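Local coordinates for DegQ (Legionella fallonii, PDB 3PV2), which probably degrades misfolded proteins as an HtrA-family chaperone-protease, joining a trypsin-like peptidase domain to two PDZ domains in self-compartmentizing 12-meric assemblies, at residues D304-N310 / V333-R339; L327-V333 / L346-D352. The contacts are given in a common frame with arbitrary orientation. Numbering follows the deposited sequence.

Contact 1: D304-N310 / V333-R339; sequences DIITQIN and VKIIVER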
loop_
_atom_site.group_PDB
_atom_site.type_symbol
_atom_site.label_atom_id
_atom_site.label_comp_id
_atom_site.label_asym_id
_atom_site.label_seq_id
_atom_site.Cartn_x
_atom_site.Cartn_y
_atom_site.Cartn_z
ATOM N N ASP B 304 29.803 4.487 55.272
ATOM C CA ASP B 304 28.971 4.232 56.381
ATOM C C ASP B 304 27.858 3.208 56.072
ATOM O O ASP B 304 27.280 3.200 54.988
ATOM C CB ASP B 304 28.293 5.515 56.903
ATOM C CG ASP B 304 29.248 6.509 57.494
ATOM O OD1 ASP B 304 30.478 6.252 57.622
ATOM O OD2 ASP B 304 28.749 7.607 57.836
ATOM N N ILE B 305 27.531 2.387 57.059
ATOM C CA ILE B 305 26.399 1.492 56.947
ATOM C C ILE B 305 25.302 2.005 57.898
ATOM O O ILE B 305 25.509 2.033 59.150
ATOM C CB ILE B 305 26.791 0.085 57.392
ATOM C CG1 ILE B 305 28.014 -0.470 56.646
ATOM C CG2 ILE B 305 25.615 -0.905 57.200
ATOM C CD1 ILE B 305 27.782 -0.579 55.290
ATOM N N ILE B 306 24.130 2.320 57.352
ATOM C CA ILE B 306 23.055 2.792 58.160
ATOM C C ILE B 306 22.363 1.616 58.801
ATOM O O ILE B 306 21.942 0.699 58.102
ATOM C CB ILE B 306 22.017 3.589 57.335
ATOM C CG1 ILE B 306 22.595 4.921 56.880
ATOM C CG2 ILE B 306 20.755 3.767 58.182
ATOM C CD1 ILE B 306 21.847 5.547 55.642
ATOM N N THR B 307 22.317 1.568 60.113
ATOM C CA THR B 307 21.612 0.454 60.797
ATOM C C THR B 307 20.279 0.841 61.465
ATOM O O THR B 307 19.503 -0.034 61.901
ATOM C CB THR B 307 22.509 -0.205 61.815
ATOM O OG1 THR B 307 22.912 0.774 62.771
ATOM C CG2 THR B 307 23.730 -0.750 61.138
ATOM N N GLN B 308 19.995 2.131 61.526
ATOM C CA GLN B 308 18.793 2.641 62.143
ATOM C C GLN B 308 18.508 4.076 61.745
ATOM O O GLN B 308 19.406 4.961 61.780
ATOM C CB GLN B 308 18.916 2.660 63.662
ATOM C CG GLN B 308 17.577 2.452 64.360
ATOM C CD GLN B 308 17.676 2.357 65.921
ATOM O OE1 GLN B 308 17.140 3.222 66.663
ATOM N NE2 GLN B 308 18.345 1.321 66.404
ATOM N N ILE B 309 17.243 4.302 61.437
ATOM C CA ILE B 309 16.711 5.649 61.178
ATOM C C ILE B 309 15.501 5.866 62.140
ATOM O O ILE B 309 14.515 5.102 62.089
ATOM C CB ILE B 309 16.264 5.758 59.732
ATOM C CG1 ILE B 309 17.492 5.703 58.811
ATOM C CG2 ILE B 309 15.463 7.066 59.491
ATOM C CD1 ILE B 309 17.159 5.764 57.387
ATOM N N ASN B 310 15.614 6.866 63.011
ATOM C CA ASN B 310 14.645 7.094 64.103
ATOM C C ASN B 310 14.444 5.821 64.909
ATOM O O ASN B 310 15.372 5.356 65.528
ATOM C CB ASN B 310 13.322 7.669 63.567
ATOM C CG ASN B 310 13.474 9.095 63.030
ATOM O OD1 ASN B 310 14.370 9.829 63.449
ATOM N ND2 ASN B 310 12.621 9.472 62.065
ATOM N N VAL B 333 15.800 13.896 62.117
ATOM C CA VAL B 333 15.910 12.459 62.031
ATOM C C VAL B 333 17.215 11.922 62.615
ATOM O O VAL B 333 18.303 12.503 62.410
ATOM C CB VAL B 333 15.660 11.908 60.597
ATOM C CG1 VAL B 333 15.807 12.970 59.544
ATOM C CG2 VAL B 333 16.515 10.724 60.335
ATOM N N LYS B 334 17.057 10.829 63.369
ATOM C CA LYS B 334 18.163 10.211 64.053
ATOM C C LYS B 334 18.705 9.113 63.127
ATOM O O LYS B 334 17.946 8.310 62.646
ATOM C CB LYS B 334 17.697 9.633 65.382
ATOM C CG LYS B 334 18.631 8.643 66.011
ATOM C CD LYS B 334 18.177 8.266 67.398
ATOM C CE LYS B 334 18.657 6.891 67.744
ATOM N NZ LYS B 334 18.052 6.355 69.006
ATOM N N ILE B 335 19.998 9.103 62.866
ATOM C CA ILE B 335 20.574 8.059 61.985
ATOM C C ILE B 335 21.710 7.362 62.685
ATOM O O ILE B 335 22.624 8.006 63.130
ATOM C CB ILE B 335 21.090 8.624 60.635
ATOM C CG1 ILE B 335 19.997 9.391 59.873
ATOM C CG2 ILE B 335 21.541 7.481 59.784
ATOM C CD1 ILE B 335 20.546 10.437 58.810
ATOM N N ILE B 336 21.657 6.044 62.808
ATOM C CA ILE B 336 22.721 5.323 63.499
ATOM C C ILE B 336 23.480 4.591 62.419
ATOM O O ILE B 336 22.873 3.931 61.634
ATOM C CB ILE B 336 22.175 4.332 64.592
ATOM C CG1 ILE B 336 21.539 5.109 65.759
ATOM C CG2 ILE B 336 23.304 3.427 65.192
ATOM C CD1 ILE B 336 21.040 4.173 66.869
ATOM N N VAL B 337 24.793 4.755 62.364
ATOM C CA VAL B 337 25.629 4.084 61.341
ATOM C C VAL B 337 26.762 3.305 62.006
ATOM O O VAL B 337 27.075 3.467 63.142
ATOM C CB VAL B 337 26.214 5.055 60.249
ATOM C CG1 VAL B 337 25.047 5.808 59.435
ATOM C CG2 VAL B 337 27.132 6.030 60.870
ATOM N N GLU B 338 27.357 2.426 61.228
ATOM C CA GLU B 338 28.584 1.783 61.600
ATOM C C GLU B 338 29.619 2.383 60.682
ATOM O O GLU B 338 29.447 2.372 59.485
ATOM C CB GLU B 338 28.547 0.274 61.342
ATOM C CG GLU B 338 27.742 -0.529 62.317
ATOM C CD GLU B 338 28.460 -0.790 63.605
ATOM O OE1 GLU B 338 29.677 -1.038 63.647
ATOM O OE2 GLU B 338 27.780 -0.749 64.622
ATOM N N ARG B 339 30.711 2.868 61.229
ATOM C CA ARG B 339 31.775 3.325 60.422
ATOM C C ARG B 339 33.061 2.684 60.829
ATOM O O ARG B 339 33.571 3.013 61.853
ATOM C CB ARG B 339 31.900 4.861 60.547
ATOM C CG ARG B 339 33.155 5.458 59.854
ATOM C CD ARG B 339 33.196 7.057 59.976
ATOM N NE ARG B 339 31.925 7.650 59.547
ATOM C CZ ARG B 339 31.508 8.880 59.812
ATOM N NH1 ARG B 339 32.249 9.719 60.524
ATOM N NH2 ARG B 339 30.313 9.267 59.377
HETATM O O HOH W 1 24.753 -0.109 64.569
#

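Contact 2: L327-V333 / L346-D352; sequences LRVGSTV and LSAVVTD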
loop_
_atom_site.group_PDB
_atom_site.type_symbol
_atom_site.label_atom_id
_atom_site.label_comp_id
_atom_site.label_asym_id
_atom_site.label_seq_id
_atom_site.Cartn_x
_atom_site.Cartn_y
_atom_site.Cartn_z
ATOM N N LEU B 327 9.258 11.505 55.713
ATOM C CA LEU B 327 9.418 12.441 56.826
ATOM C C LEU B 327 9.100 13.830 56.314
ATOM O O LEU B 327 9.230 14.138 55.134
ATOM C CB LEU B 327 10.837 12.405 57.406
ATOM C CG LEU B 327 11.248 11.222 58.298
ATOM C CD1 LEU B 327 10.287 10.055 58.192
ATOM C CD2 LEU B 327 12.649 10.847 57.967
ATOM N N ARG B 328 8.718 14.676 57.242
ATOM C CA ARG B 328 8.298 16.015 56.911
ATOM C C ARG B 328 9.458 16.989 56.863
ATOM O O ARG B 328 10.308 16.998 57.755
ATOM C CB ARG B 328 7.276 16.485 57.959
ATOM C CG ARG B 328 5.874 15.906 57.725
ATOM C CD ARG B 328 4.971 17.020 57.289
ATOM N NE ARG B 328 4.233 16.715 56.086
ATOM C CZ ARG B 328 3.649 17.645 55.353
ATOM N NH1 ARG B 328 3.720 18.917 55.718
ATOM N NH2 ARG B 328 3.000 17.303 54.253
ATOM N N VAL B 329 9.438 17.860 55.863
ATOM C CA VAL B 329 10.376 18.964 55.812
ATOM C C VAL B 329 10.355 19.556 57.200
ATOM O O VAL B 329 9.314 19.661 57.789
ATOM C CB VAL B 329 9.971 20.028 54.755
ATOM C CG1 VAL B 329 10.775 21.364 54.956
ATOM C CG2 VAL B 329 10.129 19.466 53.316
ATOM N N GLY B 330 11.503 19.927 57.733
ATOM C CA GLY B 330 11.607 20.373 59.101
ATOM C C GLY B 330 11.921 19.299 60.112
ATOM O O GLY B 330 12.480 19.621 61.159
ATOM N N SER B 331 11.550 18.030 59.875
ATOM C CA SER B 331 11.811 17.015 60.916
ATOM C C SER B 331 13.268 16.681 61.153
ATOM O O SER B 331 14.098 16.640 60.228
ATOM C CB SER B 331 11.034 15.714 60.770
ATOM O OG SER B 331 10.644 15.422 59.472
ATOM N N THR B 332 13.560 16.465 62.432
ATOM C CA THR B 332 14.848 15.992 62.872
ATOM C C THR B 332 14.771 14.471 62.746
ATOM O O THR B 332 13.753 13.845 63.098
ATOM C CB THR B 332 15.191 16.531 64.270
ATOM O OG1 THR B 332 15.585 17.903 64.150
ATOM C CG2 THR B 332 16.328 15.753 64.949
ATOM N N VAL B 333 15.800 13.896 62.117
ATOM C CA VAL B 333 15.910 12.459 62.031
ATOM C C VAL B 333 17.215 11.922 62.615
ATOM O O VAL B 333 18.303 12.503 62.410
ATOM C CB VAL B 333 15.660 11.908 60.597
ATOM C CG1 VAL B 333 15.807 12.970 59.544
ATOM C CG2 VAL B 333 16.515 10.724 60.335
ATOM N N LEU B 346 23.933 10.012 64.532
ATOM C CA LEU B 346 23.895 11.296 63.867
ATOM C C LEU B 346 22.487 11.836 63.830
ATOM O O LEU B 346 21.489 11.074 63.892
ATOM C CB LEU B 346 24.400 11.164 62.439
ATOM C CG LEU B 346 25.746 10.452 62.250
ATOM C CD1 LEU B 346 25.937 10.142 60.765
ATOM C CD2 LEU B 346 26.953 11.219 62.879
ATOM N N SER B 347 22.425 13.145 63.637
ATOM C CA SER B 347 21.163 13.851 63.562
ATOM C C SER B 347 21.126 14.820 62.365
ATOM O O SER B 347 21.972 15.700 62.232
ATOM C CB SER B 347 20.917 14.650 64.864
ATOM O OG SER B 347 19.559 15.064 64.875
ATOM N N ALA B 348 20.131 14.611 61.515
ATOM C CA ALA B 348 19.960 15.369 60.304
ATOM C C ALA B 348 18.557 16.035 60.268
ATOM O O ALA B 348 17.586 15.517 60.812
ATOM C CB ALA B 348 20.176 14.473 59.097
ATOM N N VAL B 349 18.475 17.203 59.634
ATOM C CA VAL B 349 17.186 17.916 59.455
ATOM C C VAL B 349 16.734 17.862 57.985
ATOM O O VAL B 349 17.471 18.266 57.130
ATOM C CB VAL B 349 17.271 19.367 60.027
ATOM C CG1 VAL B 349 15.950 20.150 59.798
ATOM C CG2 VAL B 349 17.543 19.336 61.550
ATOM N N VAL B 350 15.572 17.295 57.695
ATOM C CA VAL B 350 15.078 17.196 56.336
ATOM C C VAL B 350 14.730 18.583 55.829
ATOM O O VAL B 350 14.102 19.347 56.560
ATOM C CB VAL B 350 13.777 16.397 56.270
ATOM C CG1 VAL B 350 13.234 16.352 54.837
ATOM C CG2 VAL B 350 13.956 14.971 56.836
ATOM N N THR B 351 15.130 18.905 54.606
ATOM C CA THR B 351 14.862 20.201 54.041
ATOM C C THR B 351 13.994 20.107 52.812
ATOM O O THR B 351 13.859 19.041 52.178
ATOM C CB THR B 351 16.164 21.000 53.666
ATOM O OG1 THR B 351 16.992 20.239 52.769
ATOM C CG2 THR B 351 16.935 21.351 54.916
ATOM N N ASP B 352 13.425 21.256 52.473
ATOM C CA ASP B 352 12.658 21.418 51.261
ATOM C C ASP B 352 13.595 21.408 50.058
ATOM O O ASP B 352 14.621 22.080 50.079
ATOM C CB ASP B 352 11.843 22.716 51.294
ATOM C CG ASP B 352 10.867 22.786 50.147
ATOM O OD1 ASP B 352 11.155 23.487 49.154
ATOM O OD2 ASP B 352 9.833 22.083 50.218
#

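Contact 1: D304-N310 / V333-R339
Strands 305-309 and 333-339 run antiparallel, their axes 4.5 Å apart at closest approach and inclined at 144°. I305 and E338 form a hydrogen-bonded pair (I305 N to E338 O 3.1 Å, E338 N to I305 O 2.8 Å), and I306 faces V337 in a non-hydrogen-bonded pair. The register then slips by one at a classic beta bulge: T307 and Q308 both face I336, whose O accepts a hydrogen bond from T307 N (2.9 Å) and a weak one from Q308 N (3.4 Å), while I336 N reaches Q308 O at 2.7 Å. T307, with phi/psi of -108/-9°, takes up the extra residue. Beyond the strand, N310 prolongs the ladder, its N hydrogen-bonding to K334 O (2.8 Å) and its side-chain OD1 accepting from K334 N (2.9 Å) in place of a backbone carbonyl. At the other end D304 and R339 form a two-pronged salt bridge, R339 NE to D304 OD1 and R339 NH2 to D304 OD2, both 2.8 Å. I306, I309, I335 and V337 share one face, where I306 CG1 packs on V337 CG1 at 3.7 Å; Q308, I336 and E338 lie on the other, and a water links T307 OG1 (2.7 Å) to E338 OE2 (3.1 Å). The pair belongs to the antiparallel sheet of the first PDZ domain. Strand 284-289 flanks 305-309 and strand 342-349 flanks 333-339, while I309 packs on V320, T323 and I324 of helix 318-325.

Contact 2: L327-V333 / L346-D352
V350 lays its CG2 against V333 CG1 (3.8 Å) and L327 CB (4.1 Å), its CB lying 3.8 Å from R328 O, so that this buried valine fills the bend between the loop 327-331 and the strand that follows. The loop turns through a type II beta turn from R328 to S331, closed by S331 N to R328 O at 2.7 Å; S331 OG also donates to R328 O in a very short 2.4 Å hydrogen bond. G330 takes phi/psi of 92/-28°, where a CB would jam against the preceding carbonyl, and its N hydrogen-bonds to V350 O (2.9 Å). V350 N in turn reaches S331 O (3.0 Å). These bonds carry the pairing past the open end of the beta hairpin 332-339/342-349 in the first PDZ domain. In the hairpin proper, V333 and A348 form an antiparallel hydrogen-bonded pair (V333 N to A348 O 2.7 Å, A348 N to V333 O 2.9 Å), and T332 opposite V349 a non-hydrogen-bonded one. T332 CG2 meets S347 OG at 3.3 Å and T332 OG1 lies 3.6 Å from V349 CG2 on the exposed face. V329 CG1 packs 3.6 Å from D352 N. D352 is the N-cap of helix 353-362, its OD1 accepting from S355 N and its OD2 hydrogen-bonded to H256 NE2, while R328 makes a cation-pi contact with F252.

How the contacts relate
Contacts 1 and 2 use successive parts of strand 332-339 and share V333, which pairs with A348 in contact 2 and packs on I309 in contact 1. Because the strand lies between 305-309 and 342-349, its two edges serve different neighbours, and I335 N to L346 O (2.7 Å), a probable hydrogen bond, continues the hairpin ladder alongside contact 1. Both are antiparallel backbone ladders. Contact 1, the more buried, joins strands separated by helix 318-325 and adds an isoleucine- and valine-rich face and the D304-R339 salt bridge. Contact 2 joins direct hairpin partners at their open end, nearer the surface, and adds the type II turn and V350.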